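Local structure of succinoglycan biosynthesis protein (Bacillus cereus ATCC 14579, 2QGM) at residues A[70-82]-A[332-344]. The protein belongs to the erythromycin esterase-like family and may take part in succinoglycan biosynthesis, though its actual activity is not established. Residues are numbered along the deposited sequence; the frame is centred on the assembly and turned at random.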
# COMPACT_ATOMS: atom_id res chain seq x y z
N MSE A 70 1.23 7.91 -19.26
CA MSE A 70 -0.04 7.64 -18.58
C MSE A 70 -0.13 8.42 -17.27
O MSE A 70 -1.15 9.05 -16.97
CB MSE A 70 -0.18 6.15 -18.25
CG MSE A 70 -0.30 5.21 -19.44
SE MSE A 70 -0.28 3.36 -18.85
CE MSE A 70 -0.01 2.50 -20.55
N ILE A 71 0.94 8.34 -16.48
CA ILE A 71 0.98 9.00 -15.18
C ILE A 71 0.95 10.51 -15.29
O ILE A 71 0.31 11.19 -14.47
CB ILE A 71 2.25 8.61 -14.38
CG1 ILE A 71 2.34 7.09 -14.25
CG2 ILE A 71 2.21 9.23 -12.99
CD1 ILE A 71 1.13 6.45 -13.62
N GLY A 72 1.64 11.04 -16.28
CA GLY A 72 1.68 12.48 -16.45
C GLY A 72 2.36 13.13 -15.27
O GLY A 72 3.38 12.64 -14.78
N ASN A 73 1.80 14.23 -14.79
CA ASN A 73 2.39 14.95 -13.67
C ASN A 73 1.70 14.68 -12.34
O ASN A 73 1.80 15.47 -11.41
CB ASN A 73 2.39 16.45 -13.96
CG ASN A 73 1.05 16.95 -14.44
OD1 ASN A 73 0.04 16.86 -13.73
ND2 ASN A 73 1.02 17.50 -15.66
N ALA A 74 1.00 13.55 -12.24
CA ALA A 74 0.33 13.20 -11.00
C ALA A 74 1.37 13.07 -9.89
O ALA A 74 2.43 12.49 -10.09
CB ALA A 74 -0.42 11.88 -11.17
N GLN A 75 1.06 13.62 -8.71
CA GLN A 75 2.00 13.55 -7.58
C GLN A 75 1.79 12.33 -6.68
O GLN A 75 2.63 12.05 -5.83
CB GLN A 75 1.91 14.82 -6.73
CG GLN A 75 2.25 16.11 -7.47
CD GLN A 75 2.13 17.32 -6.56
OE1 GLN A 75 1.10 17.52 -5.91
NE2 GLN A 75 3.18 18.14 -6.50
N TYR A 76 0.67 11.62 -6.85
CA TYR A 76 0.40 10.42 -6.06
C TYR A 76 0.08 9.23 -6.95
O TYR A 76 -0.79 9.32 -7.82
CB TYR A 76 -0.79 10.61 -5.12
CG TYR A 76 -0.61 11.64 -4.04
CD1 TYR A 76 -0.72 13.00 -4.33
CD2 TYR A 76 -0.40 11.26 -2.72
CE1 TYR A 76 -0.64 13.95 -3.33
CE2 TYR A 76 -0.31 12.22 -1.70
CZ TYR A 76 -0.44 13.56 -2.02
OH TYR A 76 -0.44 14.52 -1.02
N VAL A 77 0.78 8.12 -6.75
CA VAL A 77 0.52 6.92 -7.54
C VAL A 77 0.28 5.72 -6.64
O VAL A 77 1.12 5.39 -5.80
CB VAL A 77 1.71 6.59 -8.50
CG1 VAL A 77 1.51 5.20 -9.11
CG2 VAL A 77 1.80 7.62 -9.61
N GLY A 78 -0.88 5.08 -6.80
CA GLY A 78 -1.19 3.90 -6.01
C GLY A 78 -0.76 2.68 -6.78
O GLY A 78 -1.10 2.54 -7.95
N LEU A 79 0.01 1.80 -6.14
CA LEU A 79 0.52 0.59 -6.79
C LEU A 79 -0.03 -0.64 -6.08
O LEU A 79 0.49 -1.04 -5.03
CB LEU A 79 2.05 0.57 -6.74
CG LEU A 79 2.80 1.80 -7.24
CD1 LEU A 79 4.27 1.70 -6.82
CD2 LEU A 79 2.68 1.89 -8.76
N GLY A 80 -1.05 -1.25 -6.65
CA GLY A 80 -1.65 -2.42 -6.03
C GLY A 80 -1.01 -3.76 -6.33
O GLY A 80 -0.05 -3.86 -7.10
N GLU A 81 -1.55 -4.80 -5.69
CA GLU A 81 -1.12 -6.17 -5.89
C GLU A 81 -2.36 -7.06 -5.77
O GLU A 81 -3.16 -6.91 -4.83
CB GLU A 81 -0.04 -6.56 -4.86
CG GLU A 81 -0.34 -6.13 -3.43
CD GLU A 81 0.88 -6.26 -2.54
OE1 GLU A 81 1.96 -5.79 -2.94
OE2 GLU A 81 0.76 -6.82 -1.42
N ASN A 82 -2.53 -7.95 -6.74
CA ASN A 82 -3.69 -8.83 -6.78
C ASN A 82 -3.78 -9.77 -5.59
O ASN A 82 -4.87 -10.13 -5.15
CB ASN A 82 -3.70 -9.63 -8.09
CG ASN A 82 -5.11 -9.92 -8.56
OD1 ASN A 82 -6.07 -9.75 -7.80
ND2 ASN A 82 -5.25 -10.35 -9.81
N LEU A 332 -7.82 14.28 -3.82
CA LEU A 332 -6.83 14.62 -4.83
C LEU A 332 -7.30 14.70 -6.29
O LEU A 332 -6.62 15.30 -7.11
CB LEU A 332 -5.66 13.65 -4.72
CG LEU A 332 -5.02 13.61 -3.33
CD1 LEU A 332 -4.05 12.45 -3.25
CD2 LEU A 332 -4.31 14.93 -3.03
N ASP A 333 -8.43 14.08 -6.59
CA ASP A 333 -8.97 14.08 -7.95
C ASP A 333 -7.94 13.53 -8.95
O ASP A 333 -7.50 12.40 -8.81
CB ASP A 333 -9.43 15.49 -8.35
CG ASP A 333 -10.18 15.52 -9.67
OD1 ASP A 333 -11.02 14.63 -9.90
OD2 ASP A 333 -9.92 16.43 -10.48
N ASN A 334 -7.55 14.33 -9.94
CA ASN A 334 -6.60 13.84 -10.94
C ASN A 334 -5.14 13.80 -10.49
O ASN A 334 -4.27 13.39 -11.27
CB ASN A 334 -6.70 14.67 -12.22
CG ASN A 334 -7.91 14.28 -13.06
OD1 ASN A 334 -8.25 14.95 -14.04
ND2 ASN A 334 -8.57 13.20 -12.68
N ASN A 335 -4.86 14.21 -9.26
CA ASN A 335 -3.48 14.18 -8.76
C ASN A 335 -3.16 12.84 -8.14
O ASN A 335 -2.06 12.64 -7.61
CB ASN A 335 -3.25 15.31 -7.75
CG ASN A 335 -1.78 15.65 -7.60
OD1 ASN A 335 -1.00 15.57 -8.56
ND2 ASN A 335 -1.38 16.07 -6.40
N TYR A 336 -4.12 11.92 -8.18
CA TYR A 336 -3.91 10.56 -7.66
C TYR A 336 -4.25 9.57 -8.77
O TYR A 336 -5.39 9.47 -9.21
CB TYR A 336 -4.81 10.28 -6.45
CG TYR A 336 -4.77 8.83 -5.98
CD1 TYR A 336 -3.56 8.23 -5.61
CD2 TYR A 336 -5.93 8.07 -5.88
CE1 TYR A 336 -3.52 6.92 -5.15
CE2 TYR A 336 -5.90 6.76 -5.42
CZ TYR A 336 -4.68 6.18 -5.05
OH TYR A 336 -4.62 4.89 -4.58
N VAL A 337 -3.23 8.86 -9.24
CA VAL A 337 -3.42 7.87 -10.30
C VAL A 337 -3.33 6.48 -9.67
O VAL A 337 -2.45 6.23 -8.84
CB VAL A 337 -2.34 8.01 -11.40
CG1 VAL A 337 -2.39 6.80 -12.32
CG2 VAL A 337 -2.57 9.28 -12.21
N THR A 338 -4.24 5.60 -10.06
CA THR A 338 -4.27 4.24 -9.53
C THR A 338 -3.87 3.19 -10.55
O THR A 338 -4.42 3.15 -11.65
CB THR A 338 -5.67 3.85 -9.02
OG1 THR A 338 -6.66 4.17 -10.01
CG2 THR A 338 -5.98 4.57 -7.73
N ILE A 339 -2.92 2.35 -10.17
CA ILE A 339 -2.44 1.27 -11.03
C ILE A 339 -2.72 -0.05 -10.32
O ILE A 339 -2.00 -0.42 -9.39
CB ILE A 339 -0.93 1.38 -11.26
CG1 ILE A 339 -0.61 2.78 -11.79
CG2 ILE A 339 -0.46 0.28 -12.22
CD1 ILE A 339 0.87 3.04 -11.98
N GLY A 340 -3.76 -0.75 -10.77
CA GLY A 340 -4.12 -2.03 -10.17
C GLY A 340 -3.30 -3.19 -10.71
O GLY A 340 -2.74 -3.12 -11.80
N SER A 341 -3.26 -4.27 -9.94
CA SER A 341 -2.53 -5.48 -10.31
C SER A 341 -3.47 -6.61 -10.67
O SER A 341 -4.40 -6.91 -9.92
CB SER A 341 -1.64 -5.92 -9.15
OG SER A 341 -1.20 -7.26 -9.30
N THR A 342 -3.24 -7.24 -11.82
CA THR A 342 -4.07 -8.36 -12.24
C THR A 342 -3.22 -9.54 -12.68
O THR A 342 -2.13 -9.38 -13.23
CB THR A 342 -5.03 -7.97 -13.41
OG1 THR A 342 -4.29 -7.42 -14.51
CG2 THR A 342 -6.06 -6.95 -12.95
N THR A 343 -3.72 -10.74 -12.40
CA THR A 343 -3.05 -11.96 -12.79
C THR A 343 -4.13 -12.97 -13.16
O THR A 343 -5.27 -12.85 -12.71
CB THR A 343 -2.14 -12.52 -11.68
OG1 THR A 343 -1.43 -13.65 -12.18
CG2 THR A 343 -2.96 -12.93 -10.46
N THR A 344 -3.78 -13.95 -13.97
CA THR A 344 -4.75 -14.95 -14.40
C THR A 344 -4.73 -16.28 -13.66
O THR A 344 -5.76 -16.73 -13.15
CB THR A 344 -4.59 -15.23 -15.91
OG1 THR A 344 -4.83 -14.02 -16.65
CG2 THR A 344 -5.58 -16.29 -16.37
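N335 and Q75 join segments 70-82 and 332-344 just before their strands begin. The N335 side chain runs from CB to a CG anti to its own backbone N (chi1 -159°), which turns the amide across to Q75 and sets CG 3.7 Å from Q75 N. N335 OD1 accepts a hydrogen bond from the backbone N of Q75 at 2.8 Å, the donor well above the carbonyl plane. Its ND2 gives a hydrogen to Q75 OE1 at 2.9 Å, in the plane of that carbonyl and on a lone pair. ND2 also lies at the Y76 ring edge, in plane, 3.8 Å from CE1. Asparagine suits the place because one short amide offers both an acceptor and a donor.

Beyond it strands 76-79 and 336-344 pair in parallel through Y76 N to N335 O, V337 N to Y76 O, G78 N to V337 O, I339 N to G78 O and G80 N to I339 O. On one side L332 CD1 sits over the Y76 ring, 3.5 Å from its centroid, a CH-pi contact. There the Y336 ring lies against G78, Y336 OH, hydrogen-bonded to I310 O, being 3.8 Å from G78 CA; glycine, with no side chain, lets it come this close. The other side is aliphatic: I339 CD1 meets V77 CG1 at 3.6 Å and also I71 CD1, while V337 CG2 packs on A74 CB at 3.5 Å. Branched valine and isoleucine favour extended backbone.

Both strands are interior to the mixed sheet, 76-79 bordered by strand 301-304 and 336-344 by strand 432-439. Helix 276-297 packs on Y76 and L332, helix 87-104 on I71.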